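Local coordinates for lipoprotein (Mycoplasma mycoides subsp. capri, PDB 7ADK) that probably cleaves proteins as a cell-surface lipoprotein peptidase of the PA clan, at residues 713-717 and 800-805; 788-794 and 805-811; 600-606 and 706-712. All coordinates share one frame; numbering follows the deposited sequence.

Contact 1 of 3, residues 713-717 and 800-805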
loop_
_atom_site.group_PDB
_atom_site.type_symbol
_atom_site.label_atom_id
_atom_site.label_comp_id
_atom_site.label_asym_id
_atom_site.label_seq_id
_atom_site.Cartn_x
_atom_site.Cartn_y
_atom_site.Cartn_z
ATOM N N THR B 713 -24.953 -22.872 -1.469
ATOM C CA THR B 713 -25.510 -22.933 -2.823
ATOM C C THR B 713 -25.268 -24.254 -3.539
ATOM O O THR B 713 -24.387 -25.025 -3.184
ATOM C CB THR B 713 -25.110 -21.708 -3.658
ATOM O OG1 THR B 713 -25.981 -21.623 -4.752
ATOM C CG2 THR B 713 -23.707 -21.689 -4.236
ATOM N N ASP B 714 -26.074 -24.526 -4.557
ATOM C CA ASP B 714 -25.821 -25.578 -5.540
ATOM C C ASP B 714 -25.507 -24.857 -6.850
ATOM O O ASP B 714 -26.317 -24.083 -7.365
ATOM C CB ASP B 714 -27.043 -26.513 -5.625
ATOM C CG ASP B 714 -27.033 -27.567 -6.746
ATOM O OD1 ASP B 714 -26.154 -27.550 -7.627
ATOM O OD2 ASP B 714 -27.968 -28.412 -6.763
ATOM N N ALA B 715 -24.282 -25.042 -7.339
ATOM C CA ALA B 715 -23.749 -24.252 -8.427
ATOM C C ALA B 715 -24.530 -24.420 -9.727
ATOM O O ALA B 715 -24.759 -23.429 -10.402
ATOM C CB ALA B 715 -22.297 -24.619 -8.647
ATOM N N PHE B 716 -24.983 -25.615 -10.110
ATOM C CA PHE B 716 -25.609 -25.756 -11.424
ATOM C C PHE B 716 -26.977 -25.074 -11.493
ATOM O O PHE B 716 -27.256 -24.371 -12.463
ATOM C CB PHE B 716 -25.618 -27.209 -11.878
ATOM C CG PHE B 716 -26.106 -27.358 -13.301
ATOM C CD1 PHE B 716 -25.238 -27.100 -14.370
ATOM C CD2 PHE B 716 -27.450 -27.667 -13.550
ATOM C CE1 PHE B 716 -25.715 -27.126 -15.691
ATOM C CE2 PHE B 716 -27.927 -27.697 -14.877
ATOM C CZ PHE B 716 -27.064 -27.407 -15.945
ATOM N N ILE B 717 -27.787 -25.155 -10.437
ATOM C CA ILE B 717 -29.090 -24.469 -10.368
ATOM C C ILE B 717 -28.964 -22.933 -10.250
ATOM O O ILE B 717 -29.962 -22.242 -10.426
ATOM C CB ILE B 717 -29.953 -25.099 -9.239
ATOM C CG1 ILE B 717 -30.172 -26.610 -9.454
ATOM C CG2 ILE B 717 -31.315 -24.423 -9.022
ATOM C CD1 ILE B 717 -30.951 -26.992 -10.714
ATOM N N PHE B 800 -37.199 -30.212 -9.130
ATOM C CA PHE B 800 -36.332 -30.081 -10.295
ATOM C C PHE B 800 -36.365 -31.356 -11.168
ATOM O O PHE B 800 -35.377 -31.712 -11.803
ATOM C CB PHE B 800 -34.923 -29.701 -9.800
ATOM C CG PHE B 800 -34.784 -28.316 -9.184
ATOM C CD1 PHE B 800 -34.540 -28.168 -7.810
ATOM C CD2 PHE B 800 -34.913 -27.164 -9.980
ATOM C CE1 PHE B 800 -34.437 -26.895 -7.226
ATOM C CE2 PHE B 800 -34.814 -25.887 -9.404
ATOM C CZ PHE B 800 -34.588 -25.750 -8.029
ATOM N N GLY B 801 -37.478 -32.094 -11.186
ATOM C CA GLY B 801 -37.640 -33.297 -11.999
ATOM C C GLY B 801 -36.817 -34.465 -11.479
ATOM O O GLY B 801 -36.965 -34.865 -10.327
ATOM N N ASP B 802 -35.946 -35.031 -12.313
ATOM C CA ASP B 802 -35.022 -36.116 -11.926
ATOM C C ASP B 802 -33.713 -35.600 -11.272
ATOM O O ASP B 802 -32.838 -36.384 -10.899
ATOM C CB ASP B 802 -34.737 -36.994 -13.156
ATOM C CG ASP B 802 -34.078 -38.341 -12.831
ATOM O OD1 ASP B 802 -34.401 -38.949 -11.786
ATOM O OD2 ASP B 802 -33.273 -38.835 -13.653
ATOM N N TYR B 803 -33.546 -34.284 -11.119
ATOM C CA TYR B 803 -32.327 -33.652 -10.600
ATOM C C TYR B 803 -32.151 -33.763 -9.076
ATOM O O TYR B 803 -33.095 -33.670 -8.294
ATOM C CB TYR B 803 -32.298 -32.188 -11.016
ATOM C CG TYR B 803 -31.059 -31.444 -10.567
ATOM C CD1 TYR B 803 -29.839 -31.690 -11.212
ATOM C CD2 TYR B 803 -31.120 -30.554 -9.469
ATOM C CE1 TYR B 803 -28.666 -31.085 -10.738
ATOM C CE2 TYR B 803 -29.950 -29.941 -9.009
ATOM C CZ TYR B 803 -28.717 -30.226 -9.625
ATOM O OH TYR B 803 -27.574 -29.684 -9.150
ATOM N N LYS B 804 -30.887 -33.859 -8.652
ATOM C CA LYS B 804 -30.403 -33.928 -7.271
ATOM C C LYS B 804 -29.021 -33.271 -7.172
ATOM O O LYS B 804 -28.296 -33.250 -8.155
ATOM C CB LYS B 804 -30.425 -35.391 -6.803
ATOM C CG LYS B 804 -29.737 -36.424 -7.720
ATOM C CD LYS B 804 -30.291 -37.835 -7.482
ATOM C CE LYS B 804 -31.690 -38.011 -8.103
ATOM N NZ LYS B 804 -32.432 -39.159 -7.541
ATOM N N LEU B 805 -28.640 -32.753 -6.001
ATOM C CA LEU B 805 -27.332 -32.090 -5.828
ATOM C C LEU B 805 -26.158 -33.061 -6.055
ATOM O O LEU B 805 -25.087 -32.645 -6.479
ATOM C CB LEU B 805 -27.264 -31.389 -4.455
ATOM C CG LEU B 805 -25.860 -30.961 -3.967
ATOM C CD1 LEU B 805 -25.211 -29.904 -4.846
ATOM C CD2 LEU B 805 -25.937 -30.385 -2.569
#

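Contact 2 of 3, residues 788-794 and 805-811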
loop_
_atom_site.group_PDB
_atom_site.type_symbol
_atom_site.label_atom_id
_atom_site.label_comp_id
_atom_site.label_asym_id
_atom_site.label_seq_id
_atom_site.Cartn_x
_atom_site.Cartn_y
_atom_site.Cartn_z
ATOM N N ALA B 788 -16.980 -26.774 -2.532
ATOM C CA ALA B 788 -16.810 -27.762 -1.475
ATOM C C ALA B 788 -16.213 -29.059 -2.048
ATOM O O ALA B 788 -16.666 -29.581 -3.069
ATOM C CB ALA B 788 -18.122 -27.981 -0.735
ATOM N N PHE B 789 -15.209 -29.617 -1.378
ATOM C CA PHE B 789 -14.583 -30.892 -1.767
ATOM C C PHE B 789 -15.516 -32.103 -1.631
ATOM O O PHE B 789 -15.397 -33.083 -2.360
ATOM C CB PHE B 789 -13.368 -31.173 -0.871
ATOM C CG PHE B 789 -12.295 -30.117 -0.832
ATOM C CD1 PHE B 789 -11.389 -29.989 -1.893
ATOM C CD2 PHE B 789 -12.188 -29.273 0.279
ATOM C CE1 PHE B 789 -10.359 -29.047 -1.817
ATOM C CE2 PHE B 789 -11.177 -28.307 0.332
ATOM C CZ PHE B 789 -10.245 -28.215 -0.699
ATOM N N ARG B 790 -16.401 -32.041 -0.640
ATOM C CA ARG B 790 -17.293 -33.108 -0.217
ATOM C C ARG B 790 -18.724 -32.608 -0.237
ATOM O O ARG B 790 -18.999 -31.481 0.158
ATOM C CB ARG B 790 -16.850 -33.588 1.163
ATOM C CG ARG B 790 -17.554 -34.861 1.595
ATOM C CD ARG B 790 -17.043 -35.342 2.932
ATOM N NE ARG B 790 -17.825 -36.465 3.447
ATOM C CZ ARG B 790 -17.631 -37.742 3.221
ATOM N NH1 ARG B 790 -16.699 -38.193 2.449
ATOM N NH2 ARG B 790 -18.378 -38.621 3.796
ATOM N N SER B 791 -19.631 -33.457 -0.678
ATOM C CA SER B 791 -21.068 -33.250 -0.636
ATOM C C SER B 791 -21.739 -34.530 -0.166
ATOM O O SER B 791 -21.518 -35.607 -0.705
ATOM C CB SER B 791 -21.599 -32.808 -1.995
ATOM O OG SER B 791 -22.993 -32.751 -2.026
ATOM N N ASP B 792 -22.616 -34.387 0.811
ATOM C CA ASP B 792 -23.556 -35.401 1.279
ATOM C C ASP B 792 -24.704 -35.662 0.288
ATOM O O ASP B 792 -25.497 -36.587 0.455
ATOM C CB ASP B 792 -24.098 -34.860 2.594
ATOM C CG ASP B 792 -24.893 -35.834 3.449
ATOM O OD1 ASP B 792 -25.744 -35.354 4.233
ATOM O OD2 ASP B 792 -24.610 -37.045 3.397
ATOM N N GLY B 793 -24.796 -34.828 -0.748
ATOM C CA GLY B 793 -25.931 -34.711 -1.632
ATOM C C GLY B 793 -27.079 -33.973 -0.965
ATOM O O GLY B 793 -27.048 -33.656 0.216
ATOM N N TYR B 794 -28.106 -33.694 -1.752
ATOM C CA TYR B 794 -29.358 -33.097 -1.318
ATOM C C TYR B 794 -30.458 -33.558 -2.264
ATOM O O TYR B 794 -30.210 -33.691 -3.470
ATOM C CB TYR B 794 -29.260 -31.571 -1.291
ATOM C CG TYR B 794 -30.380 -30.931 -0.507
ATOM C CD1 TYR B 794 -30.244 -30.760 0.878
ATOM C CD2 TYR B 794 -31.561 -30.509 -1.154
ATOM C CE1 TYR B 794 -31.266 -30.147 1.618
ATOM C CE2 TYR B 794 -32.604 -29.934 -0.411
ATOM C CZ TYR B 794 -32.455 -29.742 0.977
ATOM O OH TYR B 794 -33.453 -29.206 1.716
ATOM N N LEU B 805 -28.640 -32.753 -6.001
ATOM C CA LEU B 805 -27.332 -32.090 -5.828
ATOM C C LEU B 805 -26.158 -33.061 -6.055
ATOM O O LEU B 805 -25.087 -32.645 -6.479
ATOM C CB LEU B 805 -27.264 -31.389 -4.455
ATOM C CG LEU B 805 -25.860 -30.961 -3.967
ATOM C CD1 LEU B 805 -25.211 -29.904 -4.846
ATOM C CD2 LEU B 805 -25.937 -30.385 -2.569
ATOM N N GLY B 806 -26.346 -34.355 -5.817
ATOM C CA GLY B 806 -25.316 -35.376 -5.973
ATOM C C GLY B 806 -24.394 -35.494 -4.767
ATOM O O GLY B 806 -23.849 -34.508 -4.272
ATOM N N GLN B 807 -24.169 -36.726 -4.317
ATOM C CA GLN B 807 -23.274 -37.043 -3.208
ATOM C C GLN B 807 -21.914 -37.506 -3.737
ATOM O O GLN B 807 -21.818 -38.476 -4.489
ATOM C CB GLN B 807 -23.945 -38.112 -2.345
ATOM C CG GLN B 807 -23.091 -38.528 -1.146
ATOM C CD GLN B 807 -23.570 -39.838 -0.579
ATOM O OE1 GLN B 807 -23.084 -40.888 -0.955
ATOM N NE2 GLN B 807 -24.546 -39.842 0.292
ATOM N N TYR B 808 -20.854 -36.825 -3.325
ATOM C CA TYR B 808 -19.517 -37.023 -3.852
ATOM C C TYR B 808 -18.438 -36.588 -2.861
ATOM O O TYR B 808 -18.644 -35.707 -2.036
ATOM C CB TYR B 808 -19.382 -36.287 -5.201
ATOM C CG TYR B 808 -19.364 -34.772 -5.163
ATOM C CD1 TYR B 808 -20.536 -34.032 -5.381
ATOM C CD2 TYR B 808 -18.149 -34.100 -4.961
ATOM C CE1 TYR B 808 -20.499 -32.630 -5.360
ATOM C CE2 TYR B 808 -18.111 -32.703 -4.925
ATOM C CZ TYR B 808 -19.287 -31.963 -5.108
ATOM O OH TYR B 808 -19.269 -30.611 -5.007
ATOM N N ASP B 809 -17.251 -37.160 -2.991
ATOM C CA ASP B 809 -16.029 -36.647 -2.387
ATOM C C ASP B 809 -14.917 -36.708 -3.433
ATOM O O ASP B 809 -14.591 -37.785 -3.925
ATOM C CB ASP B 809 -15.734 -37.444 -1.118
ATOM C CG ASP B 809 -14.559 -36.906 -0.306
ATOM O OD1 ASP B 809 -13.597 -36.383 -0.907
ATOM O OD2 ASP B 809 -14.613 -37.042 0.934
ATOM N N LEU B 810 -14.374 -35.561 -3.829
ATOM C CA LEU B 810 -13.357 -35.475 -4.880
ATOM C C LEU B 810 -11.906 -35.542 -4.368
ATOM O O LEU B 810 -10.977 -35.500 -5.164
ATOM C CB LEU B 810 -13.695 -34.394 -5.932
ATOM C CG LEU B 810 -14.122 -33.000 -5.473
ATOM C CD1 LEU B 810 -12.970 -32.307 -4.785
ATOM C CD2 LEU B 810 -14.594 -32.177 -6.652
ATOM N N ILE B 811 -11.707 -35.799 -3.072
ATOM C CA ILE B 811 -10.422 -36.180 -2.468
ATOM C C ILE B 811 -10.382 -37.693 -2.182
ATOM O O ILE B 811 -9.416 -38.357 -2.543
ATOM C CB ILE B 811 -10.152 -35.333 -1.206
ATOM C CG1 ILE B 811 -10.150 -33.820 -1.495
ATOM C CG2 ILE B 811 -8.867 -35.744 -0.486
ATOM C CD1 ILE B 811 -9.001 -33.296 -2.330
#

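Contact 3 of 3, residues 600-606 and 706-712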
loop_
_atom_site.group_PDB
_atom_site.type_symbol
_atom_site.label_atom_id
_atom_site.label_comp_id
_atom_site.label_asym_id
_atom_site.label_seq_id
_atom_site.Cartn_x
_atom_site.Cartn_y
_atom_site.Cartn_z
ATOM N N LEU B 600 -22.188 -30.192 5.517
ATOM C CA LEU B 600 -22.649 -28.826 5.821
ATOM C C LEU B 600 -24.167 -28.614 5.618
ATOM O O LEU B 600 -24.697 -27.576 5.993
ATOM C CB LEU B 600 -21.843 -27.805 4.983
ATOM C CG LEU B 600 -20.786 -26.995 5.762
ATOM C CD1 LEU B 600 -20.123 -26.012 4.806
ATOM C CD2 LEU B 600 -21.370 -26.162 6.902
ATOM N N LEU B 601 -24.860 -29.584 5.016
ATOM C CA LEU B 601 -26.303 -29.568 4.747
ATOM C C LEU B 601 -27.147 -30.145 5.903
ATOM O O LEU B 601 -28.300 -29.744 6.068
ATOM C CB LEU B 601 -26.552 -30.338 3.439
ATOM C CG LEU B 601 -25.992 -29.607 2.200
ATOM C CD1 LEU B 601 -25.723 -30.607 1.094
ATOM C CD2 LEU B 601 -26.962 -28.557 1.660
ATOM N N ASN B 602 -26.584 -31.038 6.721
ATOM C CA ASN B 602 -27.225 -31.515 7.945
ATOM C C ASN B 602 -27.363 -30.377 8.968
ATOM O O ASN B 602 -26.482 -29.529 9.091
ATOM C CB ASN B 602 -26.454 -32.692 8.550
ATOM C CG ASN B 602 -26.286 -33.943 7.713
ATOM O OD1 ASN B 602 -25.587 -34.858 8.102
ATOM N ND2 ASN B 602 -26.884 -34.040 6.555
ATOM N N GLU B 603 -28.466 -30.337 9.710
ATOM C CA GLU B 603 -28.800 -29.162 10.528
ATOM C C GLU B 603 -27.867 -28.954 11.731
ATOM O O GLU B 603 -27.545 -27.819 12.081
ATOM C CB GLU B 603 -30.272 -29.259 10.962
ATOM C CG GLU B 603 -30.897 -27.946 11.454
ATOM C CD GLU B 603 -30.851 -26.819 10.415
ATOM O OE1 GLU B 603 -30.849 -25.631 10.809
ATOM O OE2 GLU B 603 -30.821 -27.098 9.198
ATOM N N GLN B 604 -27.381 -30.031 12.346
ATOM C CA GLN B 604 -26.427 -29.942 13.446
ATOM C C GLN B 604 -25.031 -29.499 12.994
ATOM O O GLN B 604 -24.277 -28.981 13.808
ATOM C CB GLN B 604 -26.391 -31.253 14.255
ATOM C CG GLN B 604 -25.533 -32.410 13.715
ATOM C CD GLN B 604 -26.087 -33.128 12.490
ATOM O OE1 GLN B 604 -27.135 -32.810 11.948
ATOM N NE2 GLN B 604 -25.401 -34.127 12.000
ATOM N N THR B 605 -24.672 -29.667 11.719
ATOM C CA THR B 605 -23.404 -29.140 11.197
ATOM C C THR B 605 -23.510 -27.656 10.910
ATOM O O THR B 605 -22.666 -26.898 11.370
ATOM C CB THR B 605 -22.942 -29.821 9.918
ATOM O OG1 THR B 605 -22.970 -31.214 10.046
ATOM C CG2 THR B 605 -21.510 -29.435 9.565
ATOM N N TYR B 606 -24.542 -27.220 10.183
ATOM C CA TYR B 606 -24.698 -25.810 9.837
ATOM C C TYR B 606 -24.782 -24.933 11.089
ATOM O O TYR B 606 -24.168 -23.872 11.146
ATOM C CB TYR B 606 -25.920 -25.631 8.927
ATOM C CG TYR B 606 -26.022 -24.234 8.347
ATOM C CD1 TYR B 606 -25.225 -23.883 7.246
ATOM C CD2 TYR B 606 -26.815 -23.259 8.969
ATOM C CE1 TYR B 606 -25.161 -22.554 6.801
ATOM C CE2 TYR B 606 -26.743 -21.923 8.544
ATOM C CZ TYR B 606 -25.891 -21.568 7.482
ATOM O OH TYR B 606 -25.747 -20.268 7.152
ATOM N N PHE B 706 -29.928 -22.631 -0.988
ATOM C CA PHE B 706 -30.613 -23.220 0.160
ATOM C C PHE B 706 -31.048 -22.124 1.125
ATOM O O PHE B 706 -30.255 -21.532 1.848
ATOM C CB PHE B 706 -29.713 -24.260 0.817
ATOM C CG PHE B 706 -29.364 -25.396 -0.117
ATOM C CD1 PHE B 706 -30.340 -26.338 -0.491
ATOM C CD2 PHE B 706 -28.078 -25.465 -0.678
ATOM C CE1 PHE B 706 -30.014 -27.338 -1.416
ATOM C CE2 PHE B 706 -27.748 -26.485 -1.576
ATOM C CZ PHE B 706 -28.720 -27.423 -1.950
ATOM N N ILE B 707 -32.330 -21.805 1.100
ATOM C CA ILE B 707 -32.830 -20.517 1.571
ATOM C C ILE B 707 -32.688 -20.266 3.076
ATOM O O ILE B 707 -32.257 -19.192 3.481
ATOM C CB ILE B 707 -34.258 -20.371 1.024
ATOM C CG1 ILE B 707 -34.229 -20.123 -0.501
ATOM C CG2 ILE B 707 -35.060 -19.311 1.749
ATOM C CD1 ILE B 707 -33.180 -19.177 -1.064
ATOM N N ASP B 708 -32.961 -21.257 3.911
ATOM C CA ASP B 708 -32.739 -21.201 5.357
ATOM C C ASP B 708 -31.269 -21.461 5.769
ATOM O O ASP B 708 -30.987 -21.692 6.946
ATOM C CB ASP B 708 -33.751 -22.104 6.078
ATOM C CG ASP B 708 -33.662 -23.606 5.794
ATOM O OD1 ASP B 708 -32.991 -24.046 4.841
ATOM O OD2 ASP B 708 -34.304 -24.372 6.541
ATOM N N LYS B 709 -30.327 -21.408 4.813
ATOM C CA LYS B 709 -28.890 -21.672 4.979
ATOM C C LYS B 709 -28.070 -20.554 4.318
ATOM O O LYS B 709 -27.550 -20.744 3.218
ATOM C CB LYS B 709 -28.498 -23.016 4.349
ATOM C CG LYS B 709 -29.312 -24.261 4.657
ATOM C CD LYS B 709 -29.012 -24.957 5.956
ATOM C CE LYS B 709 -29.521 -26.383 5.837
ATOM N NZ LYS B 709 -29.215 -27.231 6.988
ATOM N N PRO B 710 -27.941 -19.365 4.930
ATOM C CA PRO B 710 -27.197 -18.275 4.318
ATOM C C PRO B 710 -25.781 -18.691 3.924
ATOM O O PRO B 710 -25.088 -19.376 4.673
ATOM C CB PRO B 710 -27.242 -17.089 5.276
ATOM C CG PRO B 710 -27.707 -17.692 6.591
ATOM C CD PRO B 710 -28.504 -18.933 6.192
ATOM N N GLY B 711 -25.406 -18.341 2.703
ATOM C CA GLY B 711 -24.175 -18.720 2.033
ATOM C C GLY B 711 -23.971 -20.182 1.646
ATOM O O GLY B 711 -22.829 -20.533 1.348
ATOM N N LEU B 712 -24.989 -21.036 1.589
ATOM C CA LEU B 712 -24.908 -22.339 0.913
ATOM C C LEU B 712 -25.576 -22.267 -0.459
ATOM O O LEU B 712 -26.676 -21.724 -0.627
ATOM C CB LEU B 712 -25.544 -23.484 1.711
ATOM C CG LEU B 712 -24.979 -23.795 3.103
ATOM C CD1 LEU B 712 -25.551 -25.135 3.575
ATOM C CD2 LEU B 712 -23.465 -23.932 3.151
#

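Contact 1 of 3, residues 713-717 and 800-805
Asp714 and Tyr803 both swing CG trans to the main-chain nitrogen (chi1 172° and -178°), which sends carboxylate and phenol toward one another from opposite directions. Tyr803 OH donates to Asp714 OD2 over 2.7 Å and takes the syn lone pair, on the side of the second carboxylate oxygen. OD2 in turn sits at the edge of the phenol, in the ring plane, and the two flat groups are twisted by only 25°. The same oxygen is also hydrogen-bonded to the hydroxyl of Tyr796, while the other oxygen serves the chain's own backbone: Phe716 N reaches Asp714 OD1 in a weak capping bond of 3.4 Å, with Asp714 as N-cap of helix 715-719. Leu805 passes alongside the carboxylate, its CD1 lying 3.5 Å from Asp714 CG.

Beside this polar junction Ile717 fits into the corner between two aromatic rings. Its CD1 lies over a face of Tyr803, 4.0 Å from the ring centroid, and over a face of Phe800, 4.3 Å from that centroid. Ile717 CG1, which carries that methyl, packs on CE2 of Tyr803, and the CG2 branch of Ile717 approaches Phe800 CZ at 3.7 Å. A type II' turn, closed by Tyr803 N bonding to Phe800 O at 3.2 Å, brings both rings to the same isoleucine. Phe800 also meets Tyr796 edge-to-face, and Tyr803 rests on Tyr743 of strand 737-747.

The loop preceding strand 807-809 is thus pinned to the junction of strand 712-714 and helix 715-719. Because two hydroxyls and a backbone amide address a single buried carboxylate, its negative charge is probably stabilised by these neutral donors rather than, among the groups described, by a cation.

Contact 2 of 3, residues 788-794 and 805-811
Arg790 stretches across Asp809 with guanidinium and carboxylate planes 75° apart. Its NH1 makes a salt bridge of 2.8 Å to Asp809 OD2, which lies in the guanidinium plane and offers its anti lone pair; NH1 also bonds Phe853 O, and the guanidinium forms a cation-pi pair with Phe855. Asp809 OD1 meanwhile accepts from Ile811 N in an Asx turn.

Ser791 and Tyr808 point to the other side of the strands. CB of Ser791 lies over a face of the Tyr808 ring, 3.9 Å from the centroid, toward the rim. Tyr808 stands at chi1 70°, between its own nitrogen and carbonyl carbon, which lets its OH reach Leu745 N and, weakly, Ala788 O. Ser791 OG donates to Gly806 O at 3.0 Å and, in an ST turn, accepts from Gly793 N at 3.0 Å. At the far end, Phe789 crosses Leu810 at about a right angle, the CD1 atoms of the two side chains 4.0 Å apart.

Ser791 N to Tyr808 O (2.8 Å) and Tyr808 N to Ser791 O (3.0 Å) mark these two residues as an antiparallel hydrogen-bonded pair, through which strand 807-809 joins strand 783-792 of the mixed sheet.

Contact 3 of 3, residues 600-606 and 706-712
Lys709 NZ is gripped by two oxygens of segment 600-606: it donates to Leu601 O at 2.8 Å and forms a salt bridge of 2.7 Å with Glu603 OE2. Neither approach is ideal. The ammonium stands 47° out of the Leu601 carbonyl plane, above it and off the lone pairs, and it meets OE2 on the syn side but 34° out of the carboxylate plane.

A bend at chi2 (-81°) directs the lysine chain across Tyr606, and the two side chains slide past each other in opposite directions. Lys709 CD rides over a ring face, 4.2 Å from the Tyr606 centroid and displaced toward the rim. At the end of that ring, Tyr606 OH donates to Pro710 O at 2.7 Å, in the carbonyl plane and on a lone pair, while Pro710 CD packs against the hydroxyl. The phenol is therefore held both over its face and at its oxygen; Phe697 is a further, nearly parallel ring neighbour.

Apolar contacts complete the join. Leu712 CD1 lies 3.9 Å from Tyr606 CD1, and Leu601 crosses Phe706 at about a right angle, with Leu601 CD2 over the ring 4.0 Å from its centroid. Lys709 belongs to two consecutive turns, type I from Phe706 to Lys709 and type II from Lys709 to Leu712, which present both its chain and the Pro710 carbonyl to helix 603-606.

The lysine of the 706-712 loop thus holds both a carbonyl shortly before helix 603-606 and the first residue of that helix, and its charge would probably ease the mild repulsion between Glu603 and Asp708, whose OE2 and OD2 are 5.2 Å apart.

The three contacts form one cluster: the centres of contacts 1 and 2 lie about 12 Å apart, those of contacts 2 and 3 about 14 Å, those of contacts 1 and 3 about 16 Å. Contact 3 closes first along the chain, and its second segment runs directly into 713-717; contacts 1 and 2 then alternate and share Leu805. Leu805 CD2 lies 3.7 Å from Leu601 CD1, Phe706 touches Tyr794, and Asp792 OD1 and Asn602 ND2 add a probable hydrogen bond between contacts 2 and 3. Strands 712-714, 783-792 and 807-809 share one mixed sheet, so the cluster fastens loops and helix 603-606 to it, all on the same side of the chain's centre.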